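Local coordinates for protein triosephosphate isomerase (PDB 5UPR) that probably interconverts D-glyceraldehyde 3-phosphate and dihydroxyacetone phosphate as a homodimeric TIM-barrel enzyme of glycolysis and gluconeogenesis, at residues G10-N15 with V255-A260; Q76-G79 with L85-K88. One frame throughout, in Å; residues are numbered along the deposited sequence.

Contact 1 of 2, residues G10-N15 with V255-A260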
loop_
_atom_site.group_PDB
_atom_site.type_symbol
_atom_site.label_atom_id
_atom_site.label_comp_id
_atom_site.label_asym_id
_atom_site.label_seq_id
_atom_site.Cartn_x
_atom_site.Cartn_y
_atom_site.Cartn_z
ATOM N N GLY A 10 23.215 6.108 -16.492
ATOM C CA GLY A 10 22.242 7.120 -16.051
ATOM C C GLY A 10 20.919 6.476 -15.667
ATOM O O GLY A 10 20.563 5.387 -16.184
ATOM N N PHE A 11 20.213 7.111 -14.715
ATOM C CA PHE A 11 18.978 6.553 -14.193
ATOM C C PHE A 11 17.969 7.632 -13.979
ATOM O O PHE A 11 18.265 8.618 -13.301
ATOM C CB PHE A 11 19.319 5.831 -12.863
ATOM C CG PHE A 11 18.202 5.054 -12.282
ATOM C CD1 PHE A 11 17.162 5.680 -11.585
ATOM C CD2 PHE A 11 18.135 3.660 -12.443
ATOM C CE1 PHE A 11 16.136 4.942 -11.009
ATOM C CE2 PHE A 11 17.107 2.932 -11.879
ATOM C CZ PHE A 11 16.121 3.571 -11.159
ATOM N N VAL A 12 16.760 7.453 -14.497
ATOM C CA VAL A 12 15.677 8.412 -14.226
ATOM C C VAL A 12 14.456 7.635 -13.722
ATOM O O VAL A 12 13.920 6.793 -14.453
ATOM C CB VAL A 12 15.364 9.286 -15.435
ATOM C CG1 VAL A 12 14.168 10.176 -15.203
ATOM C CG2 VAL A 12 16.605 10.098 -15.812
ATOM N N GLY A 13 14.026 7.917 -12.466
ATOM C CA GLY A 13 12.806 7.361 -11.919
ATOM C C GLY A 13 11.699 8.374 -11.949
ATOM O O GLY A 13 11.927 9.578 -11.805
ATOM N N GLY A 14 10.481 7.902 -12.179
ATOM C CA GLY A 14 9.282 8.756 -12.165
ATOM C C GLY A 14 8.349 8.254 -11.077
ATOM O O GLY A 14 7.786 7.190 -11.213
ATOM N N ASN A 15 8.187 9.025 -9.984
ATOM C CA ASN A 15 7.345 8.649 -8.886
ATOM C C ASN A 15 6.004 9.412 -9.101
ATOM O O ASN A 15 5.920 10.603 -8.798
ATOM C CB ASN A 15 7.981 9.063 -7.557
ATOM C CG ASN A 15 7.091 8.738 -6.344
ATOM O OD1 ASN A 15 6.044 8.082 -6.488
ATOM N ND2 ASN A 15 7.511 9.191 -5.134
ATOM N N VAL A 255 9.919 13.381 -20.256
ATOM C CA VAL A 255 10.770 12.979 -21.389
ATOM C C VAL A 255 11.975 13.949 -21.546
ATOM O O VAL A 255 13.080 13.502 -21.879
ATOM C CB VAL A 255 9.941 12.867 -22.684
ATOM C CG1 VAL A 255 10.820 12.557 -23.898
ATOM C CG2 VAL A 255 8.884 11.789 -22.551
ATOM N N SER A 256 11.776 15.240 -21.318
ATOM C CA SER A 256 12.916 16.181 -21.292
ATOM C C SER A 256 13.930 15.844 -20.206
ATOM O O SER A 256 15.110 16.050 -20.414
ATOM C CB SER A 256 12.500 17.625 -21.075
ATOM O OG SER A 256 11.372 17.949 -21.850
ATOM N N ILE A 257 13.473 15.354 -19.045
ATOM C CA ILE A 257 14.395 15.043 -17.953
ATOM C C ILE A 257 15.218 13.822 -18.319
ATOM O O ILE A 257 16.416 13.828 -18.098
ATOM C CB ILE A 257 13.682 14.884 -16.606
ATOM C CG1 ILE A 257 13.056 16.201 -16.167
ATOM C CG2 ILE A 257 14.649 14.395 -15.513
ATOM C CD1 ILE A 257 11.946 16.090 -15.111
ATOM N N ILE A 258 14.587 12.806 -18.918
ATOM C CA ILE A 258 15.293 11.621 -19.399
ATOM C C ILE A 258 16.388 12.026 -20.370
ATOM O O ILE A 258 17.539 11.596 -20.246
ATOM C CB ILE A 258 14.336 10.595 -20.101
ATOM C CG1 ILE A 258 13.367 9.967 -19.100
ATOM C CG2 ILE A 258 15.120 9.522 -20.868
ATOM C CD1 ILE A 258 12.149 9.308 -19.753
ATOM N N ASP A 259 16.029 12.874 -21.321
ATOM C CA ASP A 259 17.007 13.401 -22.280
ATOM C C ASP A 259 18.195 14.150 -21.635
ATOM O O ASP A 259 19.278 14.094 -22.107
ATOM C CB ASP A 259 16.289 14.274 -23.280
ATOM C CG ASP A 259 17.062 14.394 -24.570
ATOM O OD1 ASP A 259 17.525 13.361 -25.147
ATOM O OD2 ASP A 259 17.204 15.541 -25.004
ATOM N N ALA A 260 17.964 14.839 -20.535
ATOM C CA ALA A 260 19.048 15.507 -19.779
ATOM C C ALA A 260 20.046 14.566 -19.104
ATOM O O ALA A 260 21.174 14.952 -18.898
ATOM C CB ALA A 260 18.484 16.443 -18.735
#
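Val-12 packs against Ile-257 and Ile-258 where the first strand of the TIM barrel, 10-15, is covered by the last helix, 253-260. This brings the two ends of the fold together, with the CA atoms of Val-12 and Ile-258 6.1 Å apart.

The contact itself is wholly apolar and buried; no hydrogen bond crosses it. The Val-12 side chain points at the helix and crosses that of Ile-258 obliquely, while Ile-257 also points back at the strand and offers its short branch, CG2. Ile-257 further reaches Phe-243 and Val-245 of strand 242-245, and Ile-258 reaches Val-44 of strand 42-47, so the two isoleucines reach the strands flanking 10-15, one on either side.

Backbone bonds pair strand 10-15 with both neighbours: Val-12 with Asp-43 and Val-45, and Phe-11 with Asp-241 and Phe-243, the latter pairing closing the barrel.

Both methyls of Val-12 are used. Val-12 CG1, anti to the backbone N (chi1 174°), lies 4.0 Å from Ile-258 CG1 and 4.3 Å from Ile-257 CG2, while Val-12 CG2 rests 4.1 Å from Ile-258 CA.

Contact 2 of 2, residues Q76-G79 with L85-K88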
loop_
_atom_site.group_PDB
_atom_site.type_symbol
_atom_site.label_atom_id
_atom_site.label_comp_id
_atom_site.label_asym_id
_atom_site.label_seq_id
_atom_site.Cartn_x
_atom_site.Cartn_y
_atom_site.Cartn_z
ATOM N N GLN A 76 8.059 -10.073 4.488
ATOM C CA GLN A 76 8.776 -10.429 3.289
ATOM C C GLN A 76 8.019 -11.318 2.309
ATOM O O GLN A 76 8.165 -11.170 1.115
ATOM C CB GLN A 76 10.102 -11.158 3.688
ATOM C CG GLN A 76 10.927 -11.548 2.493
ATOM C CD GLN A 76 12.316 -12.056 2.849
ATOM O OE1 GLN A 76 12.962 -11.553 3.780
ATOM N NE2 GLN A 76 12.801 -13.020 2.064
ATOM N N ALA A 77 7.212 -12.232 2.809
ATOM C CA ALA A 77 6.662 -13.329 2.005
ATOM C C ALA A 77 5.107 -13.194 1.947
ATOM O O ALA A 77 4.615 -12.120 2.108
ATOM C CB ALA A 77 7.058 -14.648 2.625
ATOM N N TYR A 78 4.380 -14.257 1.658
ATOM C CA TYR A 78 2.901 -14.244 1.675
ATOM C C TYR A 78 2.411 -14.599 3.106
ATOM O O TYR A 78 3.037 -15.354 3.834
ATOM C CB TYR A 78 2.324 -15.291 0.687
ATOM C CG TYR A 78 2.714 -15.042 -0.774
ATOM C CD1 TYR A 78 2.237 -13.934 -1.428
ATOM C CD2 TYR A 78 3.508 -15.919 -1.500
ATOM C CE1 TYR A 78 2.514 -13.694 -2.764
ATOM C CE2 TYR A 78 3.819 -15.690 -2.864
ATOM C CZ TYR A 78 3.366 -14.536 -3.468
ATOM O OH TYR A 78 3.599 -14.198 -4.787
ATOM N N GLY A 79 1.285 -14.024 3.483
ATOM C CA GLY A 79 0.606 -14.353 4.706
ATOM C C GLY A 79 -0.407 -13.320 5.139
ATOM O O GLY A 79 -0.942 -12.557 4.316
ATOM N N LEU A 85 1.544 -5.230 0.388
ATOM C CA LEU A 85 2.150 -5.916 -0.727
ATOM C C LEU A 85 3.597 -6.285 -0.297
ATOM O O LEU A 85 4.495 -5.418 -0.145
ATOM C CB LEU A 85 2.209 -4.972 -1.952
ATOM C CG LEU A 85 0.845 -4.353 -2.318
ATOM C CD1 LEU A 85 1.005 -3.510 -3.616
ATOM C CD2 LEU A 85 -0.288 -5.379 -2.621
ATOM N N SER A 86 3.838 -7.585 -0.158
ATOM C CA SER A 86 5.167 -8.091 0.187
ATOM C C SER A 86 6.122 -8.077 -1.018
ATOM O O SER A 86 5.701 -8.117 -2.203
ATOM C CB SER A 86 5.060 -9.499 0.743
ATOM O OG SER A 86 4.567 -10.399 -0.233
ATOM N N PRO A 87 7.452 -8.041 -0.728
ATOM C CA PRO A 87 8.376 -8.054 -1.855
ATOM C C PRO A 87 8.281 -9.348 -2.655
ATOM O O PRO A 87 8.515 -9.342 -3.872
ATOM C CB PRO A 87 9.736 -7.888 -1.185
ATOM C CG PRO A 87 9.515 -8.182 0.293
ATOM C CD PRO A 87 8.108 -7.739 0.565
ATOM N N LYS A 88 7.951 -10.441 -2.008
ATOM C CA LYS A 88 7.828 -11.727 -2.733
ATOM C C LYS A 88 6.673 -11.621 -3.713
ATOM O O LYS A 88 6.806 -12.058 -4.857
ATOM C CB LYS A 88 7.613 -12.847 -1.731
ATOM C CG LYS A 88 7.528 -14.241 -2.325
ATOM C CD LYS A 88 7.433 -15.245 -1.167
ATOM C CE LYS A 88 6.944 -16.565 -1.588
ATOM N NZ LYS A 88 8.043 -17.374 -2.070
#
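Gln-76 and Ala-77 run past the start of helix 87-92, with CA atoms 5.3 Å apart for Gln-76 and Ser-86 and 5.1 Å apart for Ala-77 and Lys-88. One backbone hydrogen bond joins the segments: Lys-88 N, in the first turn of the helix, donates to Gln-76 O at 3.2 Å. Its N-H...O angle is 151°, and the donor lies almost on the line of the carbonyl bond (168°). Pro-87 CG lies against Gln-76 O as well, at 3.4 Å.

Ser-86 is the N-cap. Ser-86 OG, set between backbone N and carbonyl carbon (chi1 64°), accepts from Met-89 N and donates weakly to Ala-77 O at 2.9 Å, so the hydroxyl that caps the helix also makes a weak link to the loop. Lys-88 extends along the loop before bending at its last torsion. Lys-88 CD lies 3.8 Å from Ala-77 CA, and Lys-88 CE comes obliquely to the tyrosine ring, 3.5 Å from Tyr-78 CE2. The tyrosine and lysine side chains cross at about a right angle. Tyr-78 OH bonds to Glu-92, farther along the same helix, while the Gln-76 amide is held by Asn-129 and Glu-130.

The segments lie on either side of the turn between them, in the loop after the third barrel strand, 65-69, which in triosephosphate isomerases reaches into the partner subunit. Here Tyr-78 packs on Asn-19 of the second subunit and Ser-86 on its Cys-18. Within the chain, Gln-76 and Pro-87 both rest on Ala-126 of helix 117-129, beside helix 87-92.

How the contacts relate
Contacts 1 and 2 lie on opposite sides of the chain's centre, their own centres 29 Å apart and their nearest atoms about 13 Å apart, so they do not touch within one subunit. Contact 1 packs the last helix on the first strand; contact 2, between them in sequence, shapes a loop projecting from the barrel. In the dimer this loop reaches the strand of contact 1 in the other subunit. Thr-82, in the loop between 76-79 and 85-88, comes from the second subunit to hydrogen-bond ND2 of Asn-15, at the carboxyl end of strand 10-15. In TIM barrels the active site lies at that end of the strands, so the loop of one subunit probably borders the other's active site.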